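PDB 4G7X: TolA protein from Vibrio cholerae, which probably spans the periplasm from the inner membrane as part of the Tol-Pal system, its C-terminal domain binding partner proteins there. Local coordinates for residues Thr56-Gln61 and Ala110-Phe115. Numbering follows the deposited sequence.
Sequences TQLIRQ and AQVNSF
Arg60 N bonds to Thr56 O at 2.9 Å in the last turns of helix 38-62, the turns that carry Leu58 and Ile59 against Val112 and the loop leading into strand 115-116. This is the alpha+beta fold of the TolA C-terminal domain, in which the long helix packs over an antiparallel sheet. No hydrogen bond joins the two segments, so apolar groups do the work. Val112 is the wedge: its CG1 lies anti to its own backbone N (chi1 173°), which turns CG2 toward the helix. That methyl sits 4.3 Å from Leu58 CB and equally far from Ile59 CG1, and also reaches Leu58 O at 3.9 Å. A compact, branched valine suits this place because its two methyls cover both neighbours: CG1 lies 3.6 Å above one face of the Phe115 ring, toward its rim, and also comes within 4.3 Å of Leu58 CB. The same phenylalanine makes an edge-to-face contact with Tyr55 and rests on Leu78 and Leu80, while its backbone pairs with Ala87. Ile59 is buried and reaches both Leu133 and Val135 of strand 130-135 and Ala108 and Val109 of helix 99-110, an apolar role that fits its branched chain. Ala110 O, at the start of the loop segment, accepts a hydrogen bond from a basic side chain of another protein chain. Leu58 holds the outer part, its longer chain stretching past Val112 to place CD1 3.7 Å from Ser114 O.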
ATOM      1  N   THR B  56       9.599  -8.361   4.182  1.00 12.32           N
ATOM      2  CA  THR B  56       8.867  -9.340   4.977  1.00 13.20           C
ATOM      3  C   THR B  56       9.118  -9.116   6.474  1.00 13.39           C
ATOM      4  O   THR B  56       8.190  -9.202   7.284  1.00 13.43           O
ATOM      5  CB  THR B  56       9.226 -10.781   4.545  1.00 13.73           C
ATOM      6  OG1 THR B  56       9.013 -10.933   3.133  1.00 14.80           O
ATOM      7  CG2 THR B  56       8.368 -11.791   5.279  1.00 14.24           C
ATOM      8  N   GLN B  57      10.362  -8.793   6.827  1.00 13.50           N
ATOM      9  CA  GLN B  57      10.719  -8.464   8.209  1.00 14.23           C
ATOM     10  C   GLN B  57      10.030  -7.185   8.688  1.00 13.82           C
ATOM     11  O   GLN B  57       9.533  -7.131   9.815  1.00 14.14           O
ATOM     12  CB  GLN B  57      12.245  -8.371   8.370  1.00 15.41           C
ATOM     13  CG  GLN B  57      12.737  -7.800   9.699  1.00 17.37           C
ATOM     14  CD  GLN B  57      12.467  -8.697  10.896  1.00 18.71           C
ATOM     15  OE1 GLN B  57      12.249  -9.901  10.759  1.00 20.40           O
ATOM     16  NE2 GLN B  57      12.489  -8.108  12.086  1.00 19.59           N
ATOM     17  N   LEU B  58       9.986  -6.165   7.832  1.00 13.35           N
ATOM     18  CA  LEU B  58       9.303  -4.917   8.182  1.00 13.11           C
ATOM     19  C   LEU B  58       7.825  -5.154   8.482  1.00 12.94           C
ATOM     20  O   LEU B  58       7.279  -4.581   9.428  1.00 12.95           O
ATOM     21  CB  LEU B  58       9.467  -3.865   7.081  1.00 13.04           C
ATOM     22  CG  LEU B  58      10.849  -3.210   6.978  1.00 13.07           C
ATOM     23  CD1 LEU B  58      10.963  -2.408   5.691  1.00 13.22           C
ATOM     24  CD2 LEU B  58      11.139  -2.337   8.192  1.00 13.30           C
ATOM     25  N   ILE B  59       7.191  -6.006   7.683  1.00 12.75           N
ATOM     26  CA  ILE B  59       5.783  -6.348   7.887  1.00 13.07           C
ATOM     27  C   ILE B  59       5.615  -7.149   9.179  1.00 13.92           C
ATOM     28  O   ILE B  59       4.735  -6.850   9.990  1.00 13.80           O
ATOM     29  CB  ILE B  59       5.209  -7.112   6.675  1.00 12.57           C
ATOM     30  CG1 ILE B  59       5.243  -6.213   5.433  1.00 12.46           C
ATOM     31  CG2 ILE B  59       3.787  -7.595   6.955  1.00 12.64           C
ATOM     32  CD1 ILE B  59       5.129  -6.958   4.123  1.00 12.54           C
ATOM     33  N   ARG B  60       6.481  -8.141   9.380  1.00 15.21           N
ATOM     34  CA  ARG B  60       6.438  -8.983  10.579  1.00 17.07           C
ATOM     35  C   ARG B  60       6.596  -8.187  11.876  1.00 18.02           C
ATOM     36  O   ARG B  60       5.919  -8.473  12.868  1.00 18.31           O
ATOM     37  CB  ARG B  60       7.489 -10.097  10.501  1.00 18.16           C
ATOM     38  CG  ARG B  60       7.068 -11.285   9.649  1.00 19.48           C
ATOM     39  CD  ARG B  60       8.002 -12.476   9.825  1.00 20.96           C
ATOM     40  NE  ARG B  60       9.234 -12.338   9.049  1.00 22.44           N
ATOM     41  CZ  ARG B  60      10.421 -12.020   9.561  1.00 22.92           C
ATOM     42  NH1 ARG B  60      11.475 -11.918   8.766  1.00 22.64           N
ATOM     43  NH2 ARG B  60      10.559 -11.809  10.865  1.00 24.02           N
ATOM     44  N   GLN B  61       7.473  -7.187  11.864  1.00 18.95           N
ATOM     45  CA  GLN B  61       7.691  -6.317  13.027  1.00 20.42           C
ATOM     46  C   GLN B  61       6.437  -5.560  13.468  1.00 20.64           C
ATOM     47  O   GLN B  61       6.284  -5.242  14.648  1.00 21.15           O
ATOM     48  CB  GLN B  61       8.813  -5.317  12.746  1.00 21.73           C
ATOM     49  CG  GLN B  61      10.210  -5.900  12.874  1.00 23.20           C
ATOM     50  CD  GLN B  61      11.299  -4.865  12.666  1.00 24.20           C
ATOM     51  OE1 GLN B  61      12.343  -4.913  13.317  1.00 25.50           O
ATOM     52  NE2 GLN B  61      11.059  -3.920  11.759  1.00 24.93           N
ATOM     53  N   ALA B 110       0.135  -1.513   6.170  1.00 11.04           N
ATOM     54  CA  ALA B 110      -0.261  -0.104   6.242  1.00 11.46           C
ATOM     55  C   ALA B 110       0.530   0.682   7.289  1.00 11.75           C
ATOM     56  O   ALA B 110       0.548   1.915   7.261  1.00 11.87           O
ATOM     57  CB  ALA B 110      -1.755   0.010   6.513  1.00 11.41           C
ATOM     58  N   GLN B 111       1.187  -0.031   8.200  1.00 12.23           N
ATOM     59  CA  GLN B 111       1.930   0.598   9.291  1.00 12.75           C
ATOM     60  C   GLN B 111       3.439   0.698   9.046  1.00 12.20           C
ATOM     61  O   GLN B 111       4.159   1.284   9.853  1.00 12.49           O
ATOM     62  CB  GLN B 111       1.653  -0.121  10.612  1.00 14.50           C
ATOM     63  CG  GLN B 111       0.322   0.250  11.251  1.00 16.41           C
ATOM     64  CD  GLN B 111      -0.002  -0.610  12.460  1.00 17.80           C
ATOM     65  OE1 GLN B 111       0.372  -1.782  12.519  1.00 19.89           O
ATOM     66  NE2 GLN B 111      -0.692  -0.032  13.432  1.00 19.22           N
ATOM     67  N   VAL B 112       3.912   0.133   7.940  1.00 11.51           N
ATOM     68  CA  VAL B 112       5.321   0.254   7.564  1.00 11.44           C
ATOM     69  C   VAL B 112       5.583   1.701   7.144  1.00 11.57           C
ATOM     70  O   VAL B 112       4.863   2.253   6.305  1.00 11.31           O
ATOM     71  CB  VAL B 112       5.695  -0.731   6.434  1.00 11.12           C
ATOM     72  CG1 VAL B 112       7.112  -0.475   5.935  1.00 11.04           C
ATOM     73  CG2 VAL B 112       5.562  -2.167   6.920  1.00 11.09           C
ATOM     74  N   ASN B 113       6.598   2.322   7.744  1.00 12.20           N
ATOM     75  CA  ASN B 113       6.936   3.713   7.436  1.00 12.92           C
ATOM     76  C   ASN B 113       7.420   3.910   6.004  1.00 12.54           C
ATOM     77  O   ASN B 113       6.971   4.822   5.314  1.00 12.52           O
ATOM     78  CB  ASN B 113       7.968   4.258   8.427  1.00 14.16           C
ATOM     79  CG  ASN B 113       7.375   4.561   9.792  1.00 15.35           C
ATOM     80  OD1 ASN B 113       6.166   4.778   9.937  1.00 16.25           O
ATOM     81  ND2 ASN B 113       8.230   4.580  10.808  1.00 16.56           N
ATOM     82  N   SER B 114       8.337   3.043   5.575  0.50 12.50           N
ATOM     83  CA  SER B 114       8.954   3.106   4.254  0.50 12.64           C
ATOM     84  C   SER B 114       9.575   1.755   3.907  0.50 12.41           C
ATOM     85  O   SER B 114       9.955   0.998   4.800  0.50 12.48           O
ATOM     86  CB  SER B 114      10.030   4.195   4.222  0.50 13.04           C
ATOM     87  OG  SER B 114      10.678   4.242   2.965  0.50 13.48           O
ATOM     88  N   PHE B 115       9.664   1.457   2.612  1.00 12.25           N
ATOM     89  CA  PHE B 115      10.314   0.243   2.135  1.00 12.44           C
ATOM     90  C   PHE B 115      11.583   0.682   1.415  1.00 12.96           C
ATOM     91  O   PHE B 115      11.508   1.498   0.501  1.00 12.92           O
ATOM     92  CB  PHE B 115       9.400  -0.497   1.156  1.00 12.21           C
ATOM     93  CG  PHE B 115       8.107  -0.978   1.763  1.00 12.08           C
ATOM     94  CD1 PHE B 115       7.992  -2.287   2.217  1.00 12.04           C
ATOM     95  CD2 PHE B 115       7.000  -0.134   1.865  1.00 11.79           C
ATOM     96  CE1 PHE B 115       6.804  -2.745   2.773  1.00 12.00           C
ATOM     97  CE2 PHE B 115       5.813  -0.587   2.420  1.00 11.89           C
ATOM     98  CZ  PHE B 115       5.714  -1.894   2.869  1.00 11.83           C
TER